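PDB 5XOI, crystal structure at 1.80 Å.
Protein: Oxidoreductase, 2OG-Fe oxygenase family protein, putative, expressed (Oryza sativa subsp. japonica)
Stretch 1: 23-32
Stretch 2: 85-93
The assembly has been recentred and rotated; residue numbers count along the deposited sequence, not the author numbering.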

ATOM      1  N   ASP A  23      18.425  -4.223   2.124  1.00 18.88           N
ATOM      2  CA  ASP A  23      18.699  -4.307   0.694  1.00 24.98           C
ATOM      3  C   ASP A  23      17.408  -4.371  -0.109  1.00 21.79           C
ATOM      4  O   ASP A  23      17.384  -3.956  -1.272  1.00 25.09           O
ATOM      5  N   ASP A  24      16.334  -4.883   0.495  1.00 25.38           N
ATOM      6  CA  ASP A  24      15.052  -4.932  -0.196  1.00 20.06           C
ATOM      7  C   ASP A  24      14.470  -3.541  -0.386  1.00 22.67           C
ATOM      8  O   ASP A  24      13.902  -3.253  -1.442  1.00 21.83           O
ATOM      9  N   GLN A  25      14.577  -2.676   0.630  1.00 20.26           N
ATOM     10  CA  GLN A  25      14.122  -1.294   0.472  1.00 22.31           C
ATOM     11  C   GLN A  25      14.898  -0.600  -0.638  1.00 19.57           C
ATOM     12  O   GLN A  25      14.322   0.088  -1.490  1.00 19.81           O
ATOM     13  N   VAL A  26      16.219  -0.770  -0.647  1.00 17.76           N
ATOM     14  CA  VAL A  26      17.010  -0.170  -1.716  1.00 22.06           C
ATOM     15  C   VAL A  26      16.590  -0.734  -3.063  1.00 20.41           C
ATOM     16  O   VAL A  26      16.420   0.006  -4.040  1.00 20.80           O
ATOM     17  N   ASP A  27      16.399  -2.053  -3.129  1.00 18.85           N
ATOM     18  CA  ASP A  27      16.030  -2.692  -4.383  1.00 23.97           C
ATOM     19  C   ASP A  27      14.662  -2.220  -4.852  1.00 15.71           C
ATOM     20  O   ASP A  27      14.449  -2.016  -6.052  1.00 22.34           O
ATOM     21  N   ILE A  28      13.730  -2.034  -3.913  1.00 16.91           N
ATOM     22  CA  ILE A  28      12.381  -1.605  -4.274  1.00 19.60           C
ATOM     23  C   ILE A  28      12.416  -0.197  -4.852  1.00 20.48           C
ATOM     24  O   ILE A  28      11.795   0.076  -5.882  1.00 19.14           O
ATOM     25  N   ILE A  29      13.163   0.708  -4.207  1.00 19.22           N
ATOM     26  CA  ILE A  29      13.311   2.071  -4.717  1.00 18.41           C
ATOM     27  C   ILE A  29      13.953   2.054  -6.095  1.00 21.77           C
ATOM     28  O   ILE A  29      13.476   2.708  -7.028  1.00 16.40           O
ATOM     29  N   ARG A  30      15.061   1.318  -6.242  1.00 17.23           N
ATOM     30  CA  ARG A  30      15.768   1.324  -7.518  1.00 19.58           C
ATOM     31  C   ARG A  30      14.886   0.784  -8.644  1.00 19.21           C
ATOM     32  O   ARG A  30      14.848   1.363  -9.734  1.00 23.80           O
ATOM     33  N   ARG A  31      14.140  -0.297  -8.391  1.00 22.57           N
ATOM     34  CA  ARG A  31      13.245  -0.822  -9.425  1.00 21.36           C
ATOM     35  C   ARG A  31      12.145   0.176  -9.774  1.00 21.50           C
ATOM     36  O   ARG A  31      11.806   0.352 -10.948  1.00 21.45           O
ATOM     37  N   CYS A  32      11.577   0.837  -8.764  1.00 18.77           N
ATOM     38  CA  CYS A  32      10.515   1.807  -9.014  1.00 16.64           C
ATOM     39  C   CYS A  32      11.048   3.074  -9.672  1.00 22.89           C
ATOM     40  O   CYS A  32      10.340   3.710 -10.460  1.00 22.72           O
ATOM     41  N   ILE A  85       4.400  -7.150 -12.073  1.00 22.19           N
ATOM     42  CA  ILE A  85       4.856  -7.107 -10.684  1.00 18.89           C
ATOM     43  C   ILE A  85       6.105  -7.972 -10.557  1.00 23.10           C
ATOM     44  O   ILE A  85       6.058  -9.168 -10.882  1.00 21.39           O
ATOM     45  N   PRO A  86       7.234  -7.417 -10.113  1.00 22.76           N
ATOM     46  CA  PRO A  86       8.423  -8.244  -9.875  1.00 23.30           C
ATOM     47  C   PRO A  86       8.107  -9.383  -8.918  1.00 23.48           C
ATOM     48  O   PRO A  86       7.388  -9.208  -7.935  1.00 22.96           O
ATOM     49  N   GLU A  87       8.649 -10.569  -9.210  1.00 24.80           N
ATOM     50  CA  GLU A  87       8.373 -11.716  -8.345  1.00 27.35           C
ATOM     51  C   GLU A  87       8.909 -11.505  -6.936  1.00 25.28           C
ATOM     52  O   GLU A  87       8.342 -12.029  -5.972  1.00 24.54           O
ATOM     53  N   VAL A  88       9.987 -10.733  -6.787  1.00 19.16           N
ATOM     54  CA  VAL A  88      10.495 -10.467  -5.445  1.00 29.53           C
ATOM     55  C   VAL A  88       9.475  -9.677  -4.631  1.00 27.77           C
ATOM     56  O   VAL A  88       9.343  -9.880  -3.417  1.00 23.05           O
ATOM     57  N   PHE A  89       8.722  -8.783  -5.284  1.00 22.51           N
ATOM     58  CA  PHE A  89       7.672  -8.048  -4.582  1.00 20.45           C
ATOM     59  C   PHE A  89       6.602  -9.004  -4.072  1.00 19.65           C
ATOM     60  O   PHE A  89       6.188  -8.935  -2.907  1.00 18.89           O
ATOM     61  N   SER A  90       6.150  -9.912  -4.942  1.00 18.98           N
ATOM     62  CA  SER A  90       5.135 -10.893  -4.560  1.00 15.70           C
ATOM     63  C   SER A  90       5.623 -11.781  -3.424  1.00 20.50           C
ATOM     64  O   SER A  90       4.841 -12.145  -2.541  1.00 19.33           O
ATOM     65  N   LYS A  91       6.912 -12.139  -3.436  1.00 17.71           N
ATOM     66  CA  LYS A  91       7.481 -12.955  -2.359  1.00 21.23           C
ATOM     67  C   LYS A  91       7.378 -12.248  -1.013  1.00 22.59           C
ATOM     68  O   LYS A  91       6.983 -12.852  -0.004  1.00 20.33           O
ATOM     69  N   ILE A  92       7.748 -10.965  -0.977  1.00 21.11           N
ATOM     70  CA  ILE A  92       7.696 -10.205   0.266  1.00 16.27           C
ATOM     71  C   ILE A  92       6.260 -10.085   0.758  1.00 15.16           C
ATOM     72  O   ILE A  92       5.996 -10.194   1.957  1.00 20.42           O
ATOM     73  N   VAL A  93       5.311  -9.879  -0.164  1.00 14.67           N
ATOM     74  CA  VAL A  93       3.897  -9.802   0.208  1.00 15.53           C
ATOM     75  C   VAL A  93       3.450 -11.092   0.898  1.00 14.89           C
ATOM     76  O   VAL A  93       2.790 -11.069   1.944  1.00 15.43           O
TER

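The most unusual feature of this helix-helix contact is an ion pair held within one helix, R31 with D27, that meets apolar side chains of the other stretch. No hydrogen bond crosses between the stretches; instead R31 and D27, one turn apart, form a salt bridge along their own helix, with R31 NE 3.1 Å from D27 OD2 and a second, weak hydrogen bond from R31 NE to D27 OD1 at 3.2 Å. The principle is a general one: a paired arginine can still offer its carbon chain and the flat of its guanidinium to apolar neighbours.

R31 points toward the second stretch in an extended rotamer (chi1 m, chi2 and chi3 t). V88 CG1 lies over one face of the guanidinium, 4.0 Å from R31 NE, while P86 CB approaches R31 NH1 obliquely at 3.7 Å. Lower down the chain, R31 CD rests 3.8 Å from F89 CE1. D27, with chi1 t, also reaches V88, its OD2 lying 4.1 Å from V88 CG1, so the valine, in the p rotamer, packs against both members of the ion pair.

The helices run at 137° between their N-to-C directions, with axes no closer than 11.5 Å, a wide spacing that side chains must bridge. F89 does much of this. Its CA-to-CB bond points sideways, but with chi1 m the ring end comes nearer, and F89 has the largest area covered by the opposing stretch. F89 CE1 meets I28 CG1 at 3.6 Å, an oblique approach to the ring. I28, itself directed sideways (m, t), then places its CD1 4.3 Å from CD1 of I92, which points toward the first helix with the same m, t rotamer. At this end D24, chi1 m, also points in, and its OD2 comes within 4.1 Å of I92 CD1, an apolar neighbour for a carboxylate.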

ATOM      1  CB  ASP A  23      19.584  -5.523   0.393  1.00 29.20           C
ATOM      2  CG  ASP A  23      21.075  -5.226   0.563  1.00 28.35           C
ATOM      3  OD1 ASP A  23      21.456  -4.037   0.591  1.00 29.31           O
ATOM      4  OD2 ASP A  23      21.874  -6.186   0.660  1.00 31.09           O
ATOM      5  CB  ASP A  24      14.069  -5.813   0.563  1.00 23.40           C
ATOM      6  CG  ASP A  24      14.470  -7.266   0.529  1.00 30.00           C
ATOM      7  OD1 ASP A  24      15.192  -7.648  -0.421  1.00 33.45           O
ATOM      8  OD2 ASP A  24      14.071  -8.014   1.440  1.00 32.00           O
ATOM      9  CB  GLN A  25      14.278  -0.529   1.789  1.00 18.87           C
ATOM     10  CG  GLN A  25      13.292  -0.916   2.878  1.00 21.47           C
ATOM     11  CD  GLN A  25      13.339   0.030   4.062  1.00 28.16           C
ATOM     12  OE1 GLN A  25      13.141   1.242   3.919  1.00 24.86           O
ATOM     13  NE2 GLN A  25      13.604  -0.518   5.245  1.00 27.03           N
ATOM     14  CB  VAL A  26      18.507  -0.386  -1.455  1.00 21.00           C
ATOM     15  CG1 VAL A  26      19.328   0.185  -2.609  1.00 22.36           C
ATOM     16  CG2 VAL A  26      18.888   0.250  -0.137  1.00 16.45           C
ATOM     17  CB  ASP A  27      16.047  -4.212  -4.205  1.00 25.91           C
ATOM     18  CG  ASP A  27      15.774  -4.961  -5.491  1.00 32.44           C
ATOM     19  OD1 ASP A  27      16.331  -4.586  -6.542  1.00 37.00           O
ATOM     20  OD2 ASP A  27      15.015  -5.951  -5.439  1.00 37.22           O
ATOM     21  CB  ILE A  28      11.434  -1.697  -3.064  1.00 18.18           C
ATOM     22  CG1 ILE A  28      11.119  -3.160  -2.737  1.00 21.43           C
ATOM     23  CG2 ILE A  28      10.137  -0.946  -3.348  1.00 21.24           C
ATOM     24  CD1 ILE A  28      10.633  -3.364  -1.320  1.00 23.71           C
ATOM     25  CB  ILE A  29      14.138   2.933  -3.743  1.00 15.61           C
ATOM     26  CG1 ILE A  29      13.455   3.052  -2.372  1.00 21.04           C
ATOM     27  CG2 ILE A  29      14.436   4.314  -4.375  1.00 15.95           C
ATOM     28  CD1 ILE A  29      12.170   3.843  -2.385  1.00 29.89           C
ATOM     29  CB  ARG A  30      17.070   0.529  -7.393  1.00 23.08           C
ATOM     30  CG  ARG A  30      18.167   1.301  -6.664  1.00 23.21           C
ATOM     31  CD  ARG A  30      19.473   0.506  -6.620  1.00 29.03           C
ATOM     32  NE  ARG A  30      20.544   1.238  -5.948  1.00 31.95           N
ATOM     33  CZ  ARG A  30      21.556   0.653  -5.312  1.00 39.40           C
ATOM     34  NH1 ARG A  30      21.628  -0.673  -5.254  1.00 32.61           N
ATOM     35  NH2 ARG A  30      22.491   1.387  -4.726  1.00 44.66           N
ATOM     36  CB  ARG A  31      12.623  -2.141  -8.980  1.00 24.03           C
ATOM     37  CG  ARG A  31      13.590  -3.313  -8.960  1.00 30.31           C
ATOM     38  CD  ARG A  31      12.918  -4.524  -8.344  1.00 35.00           C
ATOM     39  NE  ARG A  31      13.811  -5.675  -8.245  1.00 40.25           N
ATOM     40  CZ  ARG A  31      13.829  -6.674  -9.118  1.00 40.46           C
ATOM     41  NH1 ARG A  31      13.008  -6.659 -10.162  1.00 39.02           N
ATOM     42  NH2 ARG A  31      14.668  -7.685  -8.950  1.00 48.19           N
ATOM     43  CB  CYS A  32       9.809   2.131  -7.696  1.00 14.75           C
ATOM     44  SG  CYS A  32       8.739   0.848  -7.062  1.00 21.05           S
ATOM     45  CB  ILE A  85       3.757  -7.586  -9.721  1.00 22.51           C
ATOM     46  CG1 ILE A  85       2.487  -6.738  -9.875  1.00 22.53           C
ATOM     47  CG2 ILE A  85       4.252  -7.567  -8.274  1.00 24.14           C
ATOM     48  CD1 ILE A  85       1.346  -7.205  -8.982  1.00 24.11           C
ATOM     49  CB  PRO A  86       9.421  -7.255  -9.264  1.00 22.60           C
ATOM     50  CG  PRO A  86       8.993  -5.913  -9.779  1.00 26.72           C
ATOM     51  CD  PRO A  86       7.494  -5.981  -9.908  1.00 24.90           C
ATOM     52  CB  GLU A  87       8.960 -12.994  -8.940  1.00 37.77           C
ATOM     53  CG  GLU A  87       8.243 -14.256  -8.463  1.00 52.61           C
ATOM     54  CD  GLU A  87       8.343 -15.400  -9.459  1.00 63.41           C
ATOM     55  OE1 GLU A  87       9.288 -15.389 -10.277  1.00 65.33           O
ATOM     56  OE2 GLU A  87       7.476 -16.303  -9.428  1.00 66.56           O
ATOM     57  CB  VAL A  88      11.861  -9.759  -5.512  1.00 31.43           C
ATOM     58  CG1 VAL A  88      11.738  -8.377  -6.139  1.00 31.53           C
ATOM     59  CG2 VAL A  88      12.480  -9.674  -4.113  1.00 34.78           C
ATOM     60  CB  PHE A  89       7.030  -6.997  -5.503  1.00 23.08           C
ATOM     61  CG  PHE A  89       7.918  -5.810  -5.840  1.00 21.31           C
ATOM     62  CD1 PHE A  89       9.252  -5.768  -5.474  1.00 20.30           C
ATOM     63  CD2 PHE A  89       7.387  -4.731  -6.532  1.00 18.01           C
ATOM     64  CE1 PHE A  89      10.048  -4.672  -5.803  1.00 23.45           C
ATOM     65  CE2 PHE A  89       8.167  -3.628  -6.868  1.00 20.64           C
ATOM     66  CZ  PHE A  89       9.506  -3.601  -6.506  1.00 19.95           C
ATOM     67  CB  SER A  90       4.742 -11.755  -5.765  1.00 26.03           C
ATOM     68  OG  SER A  90       4.048 -10.997  -6.740  1.00 29.93           O
ATOM     69  CB  LYS A  91       8.938 -13.280  -2.679  1.00 21.22           C
ATOM     70  CG  LYS A  91       9.724 -13.952  -1.552  1.00 30.76           C
ATOM     71  CD  LYS A  91      11.020 -13.186  -1.232  1.00 45.69           C
ATOM     72  CE  LYS A  91      11.610 -13.577   0.124  1.00 51.60           C
ATOM     73  NZ  LYS A  91      12.952 -12.969   0.363  1.00 53.62           N
ATOM     74  CB  ILE A  92       8.339  -8.817   0.083  1.00 16.60           C
ATOM     75  CG1 ILE A  92       9.828  -8.955  -0.264  1.00 18.51           C
ATOM     76  CG2 ILE A  92       8.169  -7.992   1.351  1.00 18.04           C
ATOM     77  CD1 ILE A  92      10.505  -7.633  -0.617  1.00 20.19           C
ATOM     78  CB  VAL A  93       3.035  -9.510  -1.035  1.00 16.38           C
ATOM     79  CG1 VAL A  93       1.570  -9.805  -0.746  1.00 22.26           C
ATOM     80  CG2 VAL A  93       3.204  -8.040  -1.478  1.00 15.83           C
TER